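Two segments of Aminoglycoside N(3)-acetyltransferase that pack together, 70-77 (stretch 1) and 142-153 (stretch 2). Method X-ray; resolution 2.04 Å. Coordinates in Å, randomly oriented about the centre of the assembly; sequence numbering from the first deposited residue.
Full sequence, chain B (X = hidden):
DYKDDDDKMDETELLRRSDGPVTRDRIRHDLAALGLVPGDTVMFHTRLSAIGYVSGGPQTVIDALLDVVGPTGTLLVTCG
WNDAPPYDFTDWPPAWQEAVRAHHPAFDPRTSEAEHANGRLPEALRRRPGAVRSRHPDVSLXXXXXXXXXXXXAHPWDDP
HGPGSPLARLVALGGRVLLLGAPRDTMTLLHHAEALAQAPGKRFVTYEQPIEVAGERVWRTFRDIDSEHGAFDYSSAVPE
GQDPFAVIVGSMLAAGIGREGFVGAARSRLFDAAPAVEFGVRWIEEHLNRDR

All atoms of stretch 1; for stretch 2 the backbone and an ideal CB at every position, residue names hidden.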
# COMPACT_ATOMS: atom_id res chain seq x y z
N GLY B 70 -6.55 -23.10 9.17
CA GLY B 70 -5.67 -24.20 8.87
C GLY B 70 -5.51 -24.43 7.38
O GLY B 70 -6.10 -23.71 6.56
N PRO B 71 -4.73 -25.45 6.99
CA PRO B 71 -4.36 -25.61 5.57
C PRO B 71 -5.54 -25.88 4.63
O PRO B 71 -5.41 -25.64 3.43
CB PRO B 71 -3.39 -26.81 5.57
CG PRO B 71 -3.00 -27.01 7.01
CD PRO B 71 -4.19 -26.56 7.81
N THR B 72 -6.65 -26.42 5.13
CA THR B 72 -7.79 -26.70 4.26
C THR B 72 -8.75 -25.52 4.14
O THR B 72 -9.70 -25.59 3.35
CB THR B 72 -8.57 -27.92 4.77
OG1 THR B 72 -9.15 -27.59 6.04
CG2 THR B 72 -7.67 -29.14 4.93
N GLY B 73 -8.54 -24.45 4.91
CA GLY B 73 -9.40 -23.28 4.83
C GLY B 73 -8.88 -22.24 3.84
O GLY B 73 -7.82 -22.39 3.23
N THR B 74 -9.64 -21.16 3.71
CA THR B 74 -9.35 -20.15 2.70
C THR B 74 -9.74 -18.78 3.25
O THR B 74 -10.77 -18.67 3.92
CB THR B 74 -10.12 -20.42 1.41
OG1 THR B 74 -9.88 -21.77 0.98
CG2 THR B 74 -9.66 -19.47 0.27
N LEU B 75 -8.93 -17.76 2.95
CA LEU B 75 -9.24 -16.37 3.28
C LEU B 75 -9.57 -15.62 2.00
O LEU B 75 -8.97 -15.87 0.96
CB LEU B 75 -8.05 -15.66 3.95
CG LEU B 75 -7.32 -16.40 5.07
CD1 LEU B 75 -6.21 -15.50 5.65
CD2 LEU B 75 -8.33 -16.81 6.14
N LEU B 76 -10.50 -14.69 2.06
CA LEU B 76 -10.92 -13.86 0.95
C LEU B 76 -11.04 -12.39 1.31
O LEU B 76 -11.45 -12.08 2.39
CB LEU B 76 -12.31 -14.26 0.52
CG LEU B 76 -12.62 -15.12 -0.66
CD1 LEU B 76 -12.59 -16.53 -0.13
CD2 LEU B 76 -13.99 -14.83 -1.21
N VAL B 77 -10.73 -11.50 0.39
CA VAL B 77 -10.89 -10.07 0.63
C VAL B 77 -11.43 -9.42 -0.63
O VAL B 77 -11.40 -10.00 -1.71
CB VAL B 77 -9.57 -9.35 1.01
CG1 VAL B 77 -9.00 -9.89 2.38
CG2 VAL B 77 -8.57 -9.53 -0.10
N UNK B 142 -9.51 -11.10 -3.83
CA UNK B 142 -8.33 -11.94 -3.78
C UNK B 142 -8.56 -13.00 -2.72
O UNK B 142 -9.35 -12.80 -1.80
CB UNK B 142 -7.07 -11.12 -3.49
N UNK B 143 -7.85 -14.12 -2.85
CA UNK B 143 -8.02 -15.24 -1.95
C UNK B 143 -6.69 -15.94 -1.71
O UNK B 143 -5.80 -15.94 -2.56
CB UNK B 143 -9.05 -16.22 -2.51
N UNK B 144 -6.60 -16.61 -0.56
CA UNK B 144 -5.39 -17.30 -0.12
C UNK B 144 -5.83 -18.55 0.61
O UNK B 144 -6.57 -18.45 1.61
CB UNK B 144 -4.52 -16.41 0.77
N UNK B 145 -5.37 -19.72 0.16
CA UNK B 145 -5.74 -20.94 0.84
C UNK B 145 -6.28 -21.99 -0.12
O UNK B 145 -6.19 -21.85 -1.35
CB UNK B 145 -6.78 -20.64 1.92
N UNK B 146 -6.87 -23.04 0.45
CA UNK B 146 -7.10 -24.28 -0.29
C UNK B 146 -8.09 -24.09 -1.44
O UNK B 146 -7.95 -24.72 -2.48
CB UNK B 146 -7.61 -25.37 0.66
N UNK B 147 -9.11 -23.25 -1.27
CA UNK B 147 -10.14 -23.10 -2.29
C UNK B 147 -9.91 -21.85 -3.14
O UNK B 147 -10.78 -21.50 -3.96
CB UNK B 147 -11.52 -23.04 -1.64
N UNK B 148 -8.77 -21.20 -2.98
CA UNK B 148 -8.58 -19.89 -3.61
C UNK B 148 -8.67 -19.93 -5.13
O UNK B 148 -9.31 -19.02 -5.69
CB UNK B 148 -7.22 -19.31 -3.20
N UNK B 149 -8.11 -20.92 -5.86
CA UNK B 149 -8.24 -20.88 -7.33
C UNK B 149 -9.68 -21.01 -7.83
O UNK B 149 -10.08 -20.24 -8.71
CB UNK B 149 -7.40 -22.00 -7.95
N UNK B 150 -10.46 -21.96 -7.33
CA UNK B 150 -11.84 -22.07 -7.80
C UNK B 150 -12.70 -20.89 -7.36
O UNK B 150 -13.62 -20.48 -8.08
CB UNK B 150 -12.46 -23.37 -7.30
N UNK B 151 -12.43 -20.32 -6.19
CA UNK B 151 -13.22 -19.16 -5.77
C UNK B 151 -12.98 -17.96 -6.68
O UNK B 151 -13.93 -17.23 -7.01
CB UNK B 151 -12.89 -18.79 -4.32
N UNK B 152 -11.73 -17.73 -7.10
CA UNK B 152 -11.38 -16.55 -7.87
C UNK B 152 -11.49 -16.74 -9.38
O UNK B 152 -11.45 -15.75 -10.12
CB UNK B 152 -9.95 -16.12 -7.52
N UNK B 153 -11.59 -17.98 -9.82
CA UNK B 153 -11.40 -18.33 -11.23
C UNK B 153 -12.45 -17.66 -12.11
O UNK B 153 -13.63 -17.61 -11.76
CB UNK B 153 -11.45 -19.85 -11.41

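Positions 142 to 145 run antiparallel to the strand Thr74 to Val77, so the backbone fixes the register before any side chain is chosen. At 142, N gives a hydrogen bond to Val77 O (3.0 Å) and O takes one from Val77 N (2.9 Å). The CB lies on the same face as Val77, 4.0 Å from its CG2, so an apolar residue of small or moderate size would suit. It is Ala142, whose methyl packs against that valine.

Position 143 pairs with Leu76 without hydrogen bonds, and its CB falls on the face carrying Leu76, 3.5 Å from Leu75 O and 4.2 Å from Leu76 CG. Something small and apolar fits simply; Ala143 sits there, its CB also 4.3 Å from Thr74 CG2.

Position 144 returns to the hydrogen-bonded register, with O accepting from Leu75 N (2.8 Å) and N donating to Leu75 O (2.9 Å). Its CB shares a face with Leu75, where many apolar side chains would do. Leu144 takes chi1 t and chi2 p.

At 145 the choice narrows to one. Phi is 130°, and an ideal CB would sit 2.4 Å from Gly73 O and 2.7 Å from Thr74 CA, both clashes, besides jamming against the carbonyl of 144. Gly145 lets the strands approach to 4.1 Å between its CA and Thr74 CA, and starts a type I turn ending at 148.

At 146, N donates to Gly73 O (3.0 Å), and the CB points toward stretch 1, 3.4 Å from Thr72 O. A short side chain suits these carbonyls; Ala146 has one.

Position 147 gives its N to Thr74 OG1 (2.8 Å, 161° at the hydrogen), tying the turn to a side chain rather than the backbone. Its CB points sideways, just before a helix, where Ser, Thr, Asp or Asn are common. Ser147 makes no capping bond; instead its OG reaches a water (2.8 Å) that also binds Thr72 O (2.8 Å) and Thr74 OG1 (2.7 Å).

The helix follows. At 148 the CB points sideways, 4.2 Å from Thr74 CG2, and Ala148 adds a light contact. Positions 149 and 150, out of reach, leave the choice open: Pro149 and Ala150.

Position 151 points toward stretch 1, its CB 4.8 Å from Leu76 CD1, a gap that asks for a longer apolar chain. Leu151 fills it, CD1 lying 3.3 Å from Leu76 CD1 and 3.9 Å from Thr74 CG2.

At 152 the CB points sideways with nothing near, so only a long chain could make contact. Met152 does, its CE 4.0 Å from Leu76 CD2. Position 153 is out of reach; Asp153 ends the helical backbone angles.

Stretch 2 142-153: AALGASAPALMD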
# COMPACT_ATOMS: atom_id res chain seq x y z
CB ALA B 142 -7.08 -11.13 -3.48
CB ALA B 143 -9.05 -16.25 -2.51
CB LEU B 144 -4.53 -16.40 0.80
CG LEU B 144 -3.22 -17.02 1.30
CD1 LEU B 144 -2.23 -17.27 0.13
CD2 LEU B 144 -2.56 -16.14 2.39
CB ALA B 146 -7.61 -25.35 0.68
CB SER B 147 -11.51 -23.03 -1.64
OG SER B 147 -11.75 -24.21 -0.91
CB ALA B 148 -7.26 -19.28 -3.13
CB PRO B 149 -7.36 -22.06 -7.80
CG PRO B 149 -6.39 -22.30 -6.63
CD PRO B 149 -7.26 -22.04 -5.42
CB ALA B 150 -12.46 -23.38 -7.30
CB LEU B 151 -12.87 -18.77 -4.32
CG LEU B 151 -13.52 -19.59 -3.20
CD1 LEU B 151 -12.88 -19.27 -1.87
CD2 LEU B 151 -15.02 -19.38 -3.17
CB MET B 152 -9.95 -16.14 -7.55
CG MET B 152 -9.75 -15.77 -6.05
SD MET B 152 -10.68 -14.31 -5.55
CE MET B 152 -12.12 -15.02 -4.71
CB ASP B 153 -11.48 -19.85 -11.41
CG ASP B 153 -11.18 -20.28 -12.84
OD1 ASP B 153 -10.07 -19.95 -13.32
OD2 ASP B 153 -12.03 -20.94 -13.48
O HOH W 1 -11.36 -23.86 1.86
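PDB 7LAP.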